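Local coordinates for phage-related protein (Bacillus cereus, PDB 4JG2) that is of unknown function but probably binds single-stranded DNA, like phage proteins of that kind, at residues A[37-42]-A[159-164]; A[43-48]-A[67-72]; A[50-55]-A[144-149]. All blocks are in the same frame, centred on the assembly; numbering follows the deposited sequence. Where two conformers were deposited one is given.

Contact 1: A[37-42]-A[159-164]; sequences KVVTSV and RVSLNF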
loop_
_atom_site.group_PDB
_atom_site.type_symbol
_atom_site.label_atom_id
_atom_site.label_comp_id
_atom_site.label_asym_id
_atom_site.label_seq_id
_atom_site.Cartn_x
_atom_site.Cartn_y
_atom_site.Cartn_z
ATOM N N LYS A 37 9.847 6.527 -0.846
ATOM C CA LYS A 37 9.396 5.444 -1.724
ATOM C C LYS A 37 9.964 4.108 -1.245
ATOM O O LYS A 37 11.188 4.041 -0.969
ATOM C CB LYS A 37 9.835 5.730 -3.166
ATOM C CG LYS A 37 9.430 4.712 -4.152
ATOM C CD LYS A 37 9.927 5.107 -5.555
ATOM C CE LYS A 37 9.739 3.942 -6.511
ATOM N NZ LYS A 37 10.479 4.197 -7.788
ATOM N N VAL A 38 9.128 3.087 -1.153
ATOM C CA VAL A 38 9.542 1.725 -0.775
ATOM C C VAL A 38 8.906 0.746 -1.729
ATOM O O VAL A 38 7.711 0.835 -2.001
ATOM C CB VAL A 38 9.063 1.363 0.640
ATOM C CG1 VAL A 38 9.463 -0.108 0.988
ATOM C CG2 VAL A 38 9.601 2.353 1.668
ATOM N N VAL A 39 9.688 -0.190 -2.224
ATOM C CA VAL A 39 9.166 -1.309 -3.017
ATOM C C VAL A 39 9.196 -2.552 -2.140
ATOM O O VAL A 39 10.272 -2.958 -1.679
ATOM C CB VAL A 39 9.912 -1.501 -4.339
ATOM C CG1 VAL A 39 9.242 -2.543 -5.217
ATOM C CG2 VAL A 39 9.972 -0.221 -5.124
ATOM N N THR A 40 8.033 -3.135 -1.862
ATOM C CA THR A 40 7.939 -4.292 -0.947
ATOM C C THR A 40 8.516 -5.556 -1.573
ATOM O O THR A 40 8.848 -5.574 -2.773
ATOM C CB THR A 40 6.499 -4.488 -0.460
ATOM O OG1 THR A 40 5.726 -4.960 -1.544
ATOM C CG2 THR A 40 5.882 -3.202 0.073
ATOM N N SER A 41 8.635 -6.581 -0.740
ATOM C CA SER A 41 9.294 -7.824 -1.160
ATOM C C SER A 41 8.453 -8.722 -1.999
ATOM O O SER A 41 7.209 -8.610 -2.050
ATOM C CB SER A 41 9.829 -8.621 0.078
ATOM O OG SER A 41 8.807 -9.462 0.526
ATOM N N VAL A 42 9.084 -9.725 -2.571
ATOM C CA VAL A 42 8.347 -10.774 -3.293
ATOM C C VAL A 42 7.391 -11.596 -2.420
ATOM O O VAL A 42 6.581 -12.351 -2.943
ATOM C CB VAL A 42 9.313 -11.737 -4.036
ATOM C CG1 VAL A 42 10.059 -10.990 -5.113
ATOM C CG2 VAL A 42 10.273 -12.469 -3.108
ATOM N N ARG A 159 5.133 -7.789 -5.550
ATOM C CA ARG A 159 5.822 -6.596 -5.038
ATOM C C ARG A 159 4.930 -5.367 -5.294
ATOM O O ARG A 159 4.292 -5.282 -6.354
ATOM C CB ARG A 159 7.173 -6.344 -5.741
ATOM C CG ARG A 159 8.157 -7.535 -5.659
ATOM C CD ARG A 159 9.557 -7.135 -6.147
ATOM N NE ARG A 159 10.106 -6.310 -5.111
ATOM C CZ ARG A 159 11.121 -5.474 -5.241
ATOM N NH1 ARG A 159 11.768 -5.366 -6.383
ATOM N NH2 ARG A 159 11.503 -4.791 -4.150
ATOM N N VAL A 160 4.933 -4.405 -4.367
ATOM C CA VAL A 160 4.151 -3.188 -4.517
ATOM C C VAL A 160 5.019 -1.977 -4.242
ATOM O O VAL A 160 5.761 -1.975 -3.249
ATOM C CB VAL A 160 2.928 -3.185 -3.581
ATOM C CG1 VAL A 160 2.059 -1.954 -3.849
ATOM C CG2 VAL A 160 2.101 -4.472 -3.712
ATOM N N SER A 161 4.918 -0.985 -5.115
ATOM C CA SER A 161 5.607 0.266 -4.920
ATOM C C SER A 161 4.679 1.161 -4.074
ATOM O O SER A 161 3.479 1.247 -4.327
ATOM C CB SER A 161 5.906 0.919 -6.264
ATOM O OG SER A 161 6.651 2.097 -6.081
ATOM N N LEU A 162 5.263 1.759 -3.054
ATOM C CA LEU A 162 4.576 2.603 -2.116
ATOM C C LEU A 162 5.255 3.928 -1.929
ATOM O O LEU A 162 6.491 3.992 -1.919
ATOM C CB LEU A 162 4.594 1.909 -0.730
ATOM C CG LEU A 162 4.009 0.494 -0.630
ATOM C CD1 LEU A 162 4.203 -0.024 0.791
ATOM C CD2 LEU A 162 2.549 0.413 -1.083
ATOM N N ASN A 163 4.489 5.002 -1.783
ATOM C CA ASN A 163 5.079 6.295 -1.459
ATOM C C ASN A 163 4.338 6.821 -0.263
ATOM O O ASN A 163 3.126 6.800 -0.168
ATOM C CB ASN A 163 5.101 7.362 -2.594
ATOM C CG ASN A 163 5.970 8.629 -2.249
ATOM O OD1 ASN A 163 7.216 8.691 -2.516
ATOM N ND2 ASN A 163 5.298 9.683 -1.726
ATOM N N PHE A 164 5.101 7.269 0.684
ATOM C CA PHE A 164 4.550 7.800 1.926
ATOM C C PHE A 164 4.593 9.301 1.934
ATOM O O PHE A 164 5.584 9.892 1.514
ATOM C CB PHE A 164 5.372 7.201 3.094
ATOM C CG PHE A 164 5.200 5.693 3.210
ATOM C CD1 PHE A 164 6.040 4.788 2.560
ATOM C CD2 PHE A 164 4.129 5.168 3.881
ATOM C CE1 PHE A 164 5.851 3.423 2.643
ATOM C CE2 PHE A 164 3.912 3.812 3.969
ATOM C CZ PHE A 164 4.775 2.956 3.327
#
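Val38 and Leu162 form the antiparallel hydrogen-bonded pair by which the short strand 37-39 is added to the long strand 157-169. Val38 N gives its hydrogen to Leu162 O, and Leu162 N returns one to Val38 O at 2.8 Å. Flanking them are two non-hydrogen-bonded pairs, Lys37 with Asn163 and Val39 with Ser161; here the CA-H groups turn to carbonyls one residue off, Lys37 CA to Leu162 O and Val39 CA to Val160 O. One residue beyond the strand, Thr40 N continues the ladder to Val160 O at 2.9 Å, with a nearly straight N-H...O angle of 172°.

Side chains add polar bonds at this end. Thr40 OG1 sits between its own backbone N and carbonyl carbon (chi1 71°), which turns it toward Val160 N, whose hydrogen it accepts at 3.0 Å; the same hydroxyl is bonded to Thr44 OG1. Arg159, bent at chi3 (73°), brings its guanidinium edge round to Thr40 O. NE makes the firm bond there, 2.8 Å from Thr40 O, while the NH2 bonds to Thr40 O and Val39 O are weak.

The packing contacts divide between the two faces of the sheet. Val39 CG1 lies over one face of the Arg159 guanidinium, towards its rim, 3.4 Å from NH2. On the face of Val38 and Leu162, Val38 CG2 meets the edge of the Phe164 ring at CE1 (4.0 Å), and Thr40 CG2 packs across Leu162 CD1.

Thr40 therefore has its N, O and OG1 all bonded across the contact, so hydrogen bonding to strand 157-169 persists where regular strand pairing stops.

Contact 2: A[43-48]-A[67-72]; sequences NTRLSY and SVLIPK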
loop_
_atom_site.group_PDB
_atom_site.type_symbol
_atom_site.label_atom_id
_atom_site.label_comp_id
_atom_site.label_asym_id
_atom_site.label_seq_id
_atom_site.Cartn_x
_atom_site.Cartn_y
_atom_site.Cartn_z
ATOM N N ASN A 43 7.535 -11.464 -1.071
ATOM C CA ASN A 43 6.655 -12.217 -0.139
ATOM C C ASN A 43 5.472 -11.431 0.350
ATOM O O ASN A 43 4.706 -11.886 1.181
ATOM C CB ASN A 43 7.479 -12.736 1.025
ATOM C CG ASN A 43 8.560 -13.649 0.548
ATOM O OD1 ASN A 43 8.303 -14.607 -0.151
ATOM N ND2 ASN A 43 9.734 -13.297 0.847
ATOM N N THR A 44 5.243 -10.276 -0.274
ATOM C CA THR A 44 4.094 -9.416 0.033
ATOM C C THR A 44 2.819 -10.068 -0.524
ATOM O O THR A 44 2.815 -10.537 -1.666
ATOM C CB THR A 44 4.213 -8.073 -0.697
ATOM O OG1 THR A 44 5.444 -7.475 -0.345
ATOM C CG2 THR A 44 3.085 -7.197 -0.427
ATOM N N ARG A 45 1.760 -10.137 0.281
ATOM C CA ARG A 45 0.485 -10.683 -0.172
ATOM C C ARG A 45 -0.530 -9.552 -0.344
ATOM O O ARG A 45 -0.502 -8.579 0.413
ATOM C CB ARG A 45 -0.036 -11.740 0.808
ATOM C CG ARG A 45 -1.097 -12.642 0.233
ATOM C CD ARG A 45 -1.503 -13.737 1.201
ATOM N NE ARG A 45 -2.451 -14.676 0.598
ATOM C CZ ARG A 45 -3.203 -15.518 1.276
ATOM N NH1 ARG A 45 -3.082 -15.557 2.607
ATOM N NH2 ARG A 45 -4.032 -16.339 0.695
ATOM N N LEU A 46 -1.418 -9.663 -1.333
ATOM C CA LEU A 46 -2.431 -8.630 -1.578
ATOM C C LEU A 46 -3.733 -9.025 -0.934
ATOM O O LEU A 46 -4.256 -10.149 -1.133
ATOM C CB LEU A 46 -2.634 -8.442 -3.087
ATOM C CG LEU A 46 -1.383 -8.202 -3.906
ATOM C CD1 LEU A 46 -1.735 -7.897 -5.328
ATOM C CD2 LEU A 46 -0.516 -7.093 -3.330
ATOM N N SER A 47 -4.345 -8.082 -0.201
ATOM C CA SER A 47 -5.663 -8.235 0.378
ATOM C C SER A 47 -6.545 -7.093 -0.136
ATOM O O SER A 47 -6.073 -5.957 -0.309
ATOM C CB SER A 47 -5.571 -8.190 1.921
ATOM O OG SER A 47 -6.784 -7.986 2.591
ATOM N N TYR A 48 -7.832 -7.355 -0.359
ATOM C CA TYR A 48 -8.750 -6.338 -0.810
ATOM C C TYR A 48 -8.172 -5.620 -2.028
ATOM O O TYR A 48 -8.100 -4.371 -2.101
ATOM C CB TYR A 48 -9.173 -5.376 0.318
ATOM C CG TYR A 48 -9.767 -6.063 1.505
ATOM C CD1 TYR A 48 -10.855 -6.888 1.393
ATOM C CD2 TYR A 48 -9.235 -5.868 2.751
ATOM C CE1 TYR A 48 -11.427 -7.466 2.518
ATOM C CE2 TYR A 48 -9.770 -6.460 3.847
ATOM C CZ TYR A 48 -10.888 -7.247 3.728
ATOM O OH TYR A 48 -11.473 -7.895 4.813
ATOM N N SER A 67 -4.725 -3.536 0.320
ATOM C CA SER A 67 -4.141 -3.750 1.639
ATOM C C SER A 67 -2.923 -4.660 1.433
ATOM O O SER A 67 -3.072 -5.820 1.056
ATOM C CB SER A 67 -5.163 -4.329 2.610
ATOM O OG SER A 67 -6.164 -3.359 2.909
ATOM N N VAL A 68 -1.729 -4.103 1.652
ATOM C CA VAL A 68 -0.516 -4.798 1.380
ATOM C C VAL A 68 -0.050 -5.488 2.665
ATOM O O VAL A 68 0.203 -4.817 3.690
ATOM C CB VAL A 68 0.478 -3.689 0.958
ATOM C CG1 VAL A 68 1.808 -4.236 0.599
ATOM C CG2 VAL A 68 -0.081 -2.830 -0.207
ATOM N N LEU A 69 0.063 -6.816 2.618
ATOM C CA LEU A 69 0.442 -7.634 3.755
ATOM C C LEU A 69 1.922 -7.908 3.719
ATOM O O LEU A 69 2.413 -8.560 2.782
ATOM C CB LEU A 69 -0.365 -8.928 3.754
ATOM C CG LEU A 69 -1.868 -8.821 3.752
ATOM C CD1 LEU A 69 -2.510 -10.190 3.764
ATOM C CD2 LEU A 69 -2.490 -7.911 4.729
ATOM N N ILE A 70 2.634 -7.431 4.724
ATOM C CA ILE A 70 4.091 -7.525 4.818
ATOM C C ILE A 70 4.464 -8.471 5.948
ATOM O O ILE A 70 4.150 -8.205 7.105
ATOM C CB ILE A 70 4.641 -6.116 5.125
ATOM C CG1 ILE A 70 4.248 -5.140 3.983
ATOM C CG2 ILE A 70 6.166 -6.125 5.318
ATOM C CD1 ILE A 70 4.072 -3.736 4.358
ATOM N N PRO A 71 5.064 -9.616 5.603
ATOM C CA PRO A 71 5.377 -10.530 6.693
ATOM C C PRO A 71 6.254 -9.866 7.747
ATOM O O PRO A 71 7.177 -9.144 7.386
ATOM C CB PRO A 71 6.065 -11.707 5.983
ATOM C CG PRO A 71 6.081 -11.420 4.584
ATOM C CD PRO A 71 5.461 -10.128 4.282
ATOM N N LYS A 72 6.060 -10.237 9.023
ATOM C CA LYS A 72 6.895 -9.690 10.076
ATOM C C LYS A 72 8.340 -10.137 9.981
ATOM O O LYS A 72 9.195 -9.541 10.594
ATOM C CB LYS A 72 6.257 -10.009 11.431
ATOM C CG LYS A 72 5.011 -9.168 11.663
ATOM C CD LYS A 72 4.427 -9.308 13.062
ATOM C CE LYS A 72 3.250 -8.356 13.287
ATOM N NZ LYS A 72 2.700 -8.422 14.654
#
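Leu69 packs against Arg45 and Ser47 on one face of an antiparallel strand pair, while Thr44 meets Val68 on the other. With CG anti to its carbonyl carbon (chi1 -56°), Leu69 leans along the neighbouring strand: CD1 lies 4.1 Å from Ser47 CB, and Leu69 CB is at a similar distance from Arg45 CB. Only the root of Arg45 takes part; its extended chain leads away, and NE and NH2 bond to the carbonyls of Gly155 and Glu189. At the next pair on this face, Ser47 CB and Ser67 CB stand 3.9 Å apart. Ser47 OG bonds to Tyr122 OH and Ser67 OG to Asn129 OD1, both outside the pair, and Ser67 OG also touches the edge of the Tyr48 ring.

On the opposite face, the methyl branch of Thr44 approaches Val68 at a slant, and CG2 to CG1 is a tight 3.4 Å. At the loop end, beyond the paired residues, Asn43 O rests against Pro71 CD.

Two hydrogen-bonded pairs fix this register. Arg45 N bonds to Leu69 O at 3.0 Å, and Leu69 N returns to Arg45 O; Ser47 and Ser67 exchange bonds likewise, Ser67 N to Ser47 O being 2.8 Å.

Strand 45-50 is an outer strand of a four-stranded antiparallel sheet, and strand 63-71 lies between it and strand 125-132. Leu46 turns to Ala158 and Val160 of strand 157-169, whereas Ile70 packs on Ile78 and Ile81 of helix 75-96.

Contact 3: A[50-55]-A[144-149]; sequences HGWEPV and RPILDR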
loop_
_atom_site.group_PDB
_atom_site.type_symbol
_atom_site.label_atom_id
_atom_site.label_comp_id
_atom_site.label_asym_id
_atom_site.label_seq_id
_atom_site.Cartn_x
_atom_site.Cartn_y
_atom_site.Cartn_z
ATOM N N HIS A 50 -7.934 -3.859 -5.323
ATOM C CA HIS A 50 -8.710 -3.013 -6.222
ATOM C C HIS A 50 -7.742 -2.245 -7.100
ATOM O O HIS A 50 -7.738 -1.031 -7.177
ATOM C CB HIS A 50 -9.647 -2.112 -5.463
ATOM C CG HIS A 50 -10.738 -2.866 -4.771
ATOM N ND1 HIS A 50 -11.730 -3.519 -5.442
ATOM C CD2 HIS A 50 -10.940 -3.125 -3.469
ATOM C CE1 HIS A 50 -12.509 -4.142 -4.582
ATOM N NE2 HIS A 50 -12.030 -3.947 -3.371
ATOM N N GLY A 51 -6.923 -2.981 -7.839
ATOM C CA GLY A 51 -5.960 -2.417 -8.762
ATOM C C GLY A 51 -6.397 -2.357 -10.208
ATOM O O GLY A 51 -5.835 -1.588 -10.941
ATOM N N TRP A 52 -7.396 -3.163 -10.608
ATOM C CA TRP A 52 -7.859 -3.073 -11.994
ATOM C C TRP A 52 -8.962 -2.033 -12.177
ATOM O O TRP A 52 -9.053 -1.425 -13.233
ATOM C CB TRP A 52 -8.371 -4.443 -12.480
ATOM C CG TRP A 52 -7.362 -5.562 -12.486
ATOM C CD1 TRP A 52 -7.409 -6.718 -11.786
ATOM C CD2 TRP A 52 -6.151 -5.609 -13.269
ATOM N NE1 TRP A 52 -6.318 -7.521 -12.081
ATOM C CE2 TRP A 52 -5.545 -6.854 -13.003
ATOM C CE3 TRP A 52 -5.570 -4.747 -14.217
ATOM C CZ2 TRP A 52 -4.379 -7.278 -13.655
ATOM C CZ3 TRP A 52 -4.429 -5.158 -14.855
ATOM C CH2 TRP A 52 -3.839 -6.395 -14.568
ATOM N N GLU A 53 -9.808 -1.886 -11.171
ATOM C CA GLU A 53 -10.892 -0.923 -11.176
ATOM C C GLU A 53 -10.913 -0.273 -9.818
ATOM O O GLU A 53 -10.529 -0.902 -8.848
ATOM C CB GLU A 53 -12.242 -1.604 -11.460
ATOM C CG GLU A 53 -12.277 -2.441 -12.731
ATOM C CD GLU A 53 -13.662 -2.548 -13.297
ATOM O OE1 GLU A 53 -14.366 -1.512 -13.270
ATOM O OE2 GLU A 53 -14.019 -3.631 -13.820
ATOM N N PRO A 54 -11.275 1.000 -9.769
ATOM C CA PRO A 54 -11.358 1.684 -8.484
ATOM C C PRO A 54 -12.679 1.478 -7.809
ATOM O O PRO A 54 -13.676 1.151 -8.470
ATOM C CB PRO A 54 -11.134 3.153 -8.876
ATOM C CG PRO A 54 -11.841 3.268 -10.195
ATOM C CD PRO A 54 -11.580 1.931 -10.894
ATOM N N VAL A 55 -12.697 1.651 -6.487
ATOM C CA VAL A 55 -13.900 1.460 -5.694
ATOM C C VAL A 55 -13.963 2.507 -4.577
ATOM O O VAL A 55 -12.967 3.132 -4.219
ATOM C CB VAL A 55 -14.018 0.065 -5.104
ATOM C CG1 VAL A 55 -14.089 -0.980 -6.223
ATOM C CG2 VAL A 55 -12.923 -0.116 -4.088
ATOM N N ARG A 144 6.650 -6.826 -17.832
ATOM C CA ARG A 144 5.739 -6.618 -18.978
ATOM C C ARG A 144 4.328 -6.394 -18.421
ATOM O O ARG A 144 3.924 -7.082 -17.501
ATOM C CB ARG A 144 5.708 -7.880 -19.858
ATOM C CG ARG A 144 7.031 -8.395 -20.417
ATOM C CD ARG A 144 6.884 -9.793 -21.056
ATOM N NE ARG A 144 6.714 -10.905 -20.126
ATOM C CZ ARG A 144 7.066 -12.163 -20.374
ATOM N NH1 ARG A 144 7.559 -12.490 -21.547
ATOM N NH2 ARG A 144 6.990 -13.121 -19.463
ATOM N N PRO A 145 3.539 -5.513 -19.038
ATOM C CA PRO A 145 2.166 -5.351 -18.555
ATOM C C PRO A 145 1.392 -6.665 -18.585
ATOM O O PRO A 145 1.503 -7.433 -19.529
ATOM C CB PRO A 145 1.567 -4.297 -19.494
ATOM C CG PRO A 145 2.761 -3.483 -19.946
ATOM C CD PRO A 145 3.859 -4.522 -20.109
ATOM N N ILE A 146 0.614 -6.895 -17.532
ATOM C CA ILE A 146 -0.237 -8.081 -17.444
ATOM C C ILE A 146 -1.527 -7.802 -18.212
ATOM O O ILE A 146 -2.256 -6.829 -17.965
ATOM C CB ILE A 146 -0.504 -8.471 -15.992
ATOM C CG1 ILE A 146 0.797 -9.100 -15.462
ATOM C CG2 ILE A 146 -1.707 -9.418 -15.837
ATOM C CD1 ILE A 146 0.799 -9.518 -14.022
ATOM N N LEU A 147 -1.824 -8.693 -19.160
ATOM C CA LEU A 147 -2.940 -8.564 -20.113
ATOM C C LEU A 147 -4.105 -9.495 -19.801
ATOM O O LEU A 147 -5.007 -9.616 -20.622
ATOM C CB LEU A 147 -2.444 -8.766 -21.545
ATOM C CG LEU A 147 -1.244 -7.907 -21.989
ATOM C CD1 LEU A 147 -0.827 -8.239 -23.409
ATOM C CD2 LEU A 147 -1.511 -6.432 -21.819
ATOM N N ASP A 148 -4.148 -10.095 -18.588
ATOM C CA ASP A 148 -5.260 -10.949 -18.181
ATOM C C ASP A 148 -5.484 -10.681 -16.704
ATOM O O ASP A 148 -4.644 -11.071 -15.886
ATOM C CB ASP A 148 -4.965 -12.459 -18.424
ATOM C CG ASP A 148 -6.165 -13.370 -18.102
ATOM O OD1 ASP A 148 -7.055 -12.947 -17.361
ATOM O OD2 ASP A 148 -6.167 -14.516 -18.588
ATOM N N ARG A 149 -6.598 -10.030 -16.371
ATOM C CA ARG A 149 -6.877 -9.623 -15.023
ATOM C C ARG A 149 -6.895 -10.831 -14.070
ATOM O O ARG A 149 -6.642 -10.659 -12.849
ATOM C CB ARG A 149 -8.234 -8.918 -14.899
ATOM C CG ARG A 149 -8.263 -7.560 -15.526
ATOM C CD ARG A 149 -9.520 -6.801 -15.193
ATOM N NE ARG A 149 -9.534 -5.494 -15.828
ATOM C CZ ARG A 149 -10.522 -4.620 -15.703
ATOM N NH1 ARG A 149 -11.580 -4.949 -15.005
ATOM N NH2 ARG A 149 -10.455 -3.476 -16.338
#
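A CH-pi contact of arginine on tryptophan, flanked by a salt bridge, joins two surface loops here: the corner at residues 51-53, between strands 45-50 and 54-55, and the long loop between strands 138-139 and 157-169. No strand pairing is involved, the nearest CA atoms, those of Trp52 and Arg149, being 7.3 Å apart; side chains make most of the contact.

The indole of Trp52 lies flat against the aliphatic part of Arg149. Arg149 CG sits almost squarely over the five-membered ring, 3.6 Å from its centroid and 9° off the normal, which meets the geometry of a CH-pi interaction. Because the arginine chain is extended from CG to NE (chi2 -170°, chi3 -179°), it runs back over the root of the tryptophan. Its guanidinium is thereby laid over Trp52 CB, at 3.7 Å from NE, with ring and guanidinium planes nearly parallel. The charged group thus passes beyond the indole, and CH groups cover the ring itself.

At the six-membered end, Ile146 CG2 comes to Trp52 CH2 at 3.9 Å, the two side chains crossing at about a right angle. The indole nitrogen makes only a weak bond to Arg149 O (NE1 to O 3.2 Å), its stronger acceptor being the carbonyl of Val152. An edge-to-face contact with Phe49 further places the ring. These partners are consistent with a fixed indole orientation at a partly exposed position.

Glu53, next to the tryptophan, meets the guanidinium at its edge, its carboxylate plane steeply inclined to it. The salt bridge belongs to the conformer described, one of two for Glu53, and may not be permanent: Arg149 NH1 donates, close to the guanidinium plane, on the anti side of Glu53 OE2 but well out of the carboxylate plane, at 3.0 Å.

In the fold
Contacts 1 and 2 are neighbours, their centres about 11 Å apart, and share a packed interior between the two sheets: Val160 CG2 lies 3.7 Å from Leu46 CD2, and Thr40 CG2 is 4.2 Å from Val68 CG1. The turn through residues 40-44 carries the chain from the mixed sheet to the antiparallel one. Contact 3 lies farther out, its centre about 17 Å from those of both others, and its nearest atoms are about 9 Å from contact 1. Its first segment follows 43-48 closely in sequence, and the segments of contacts 2 and 3 alternate along the chain, whereas contact 1 encloses both. Strand pairing in contacts 1 and 2 thus gives way to side-chain bridging at the surface.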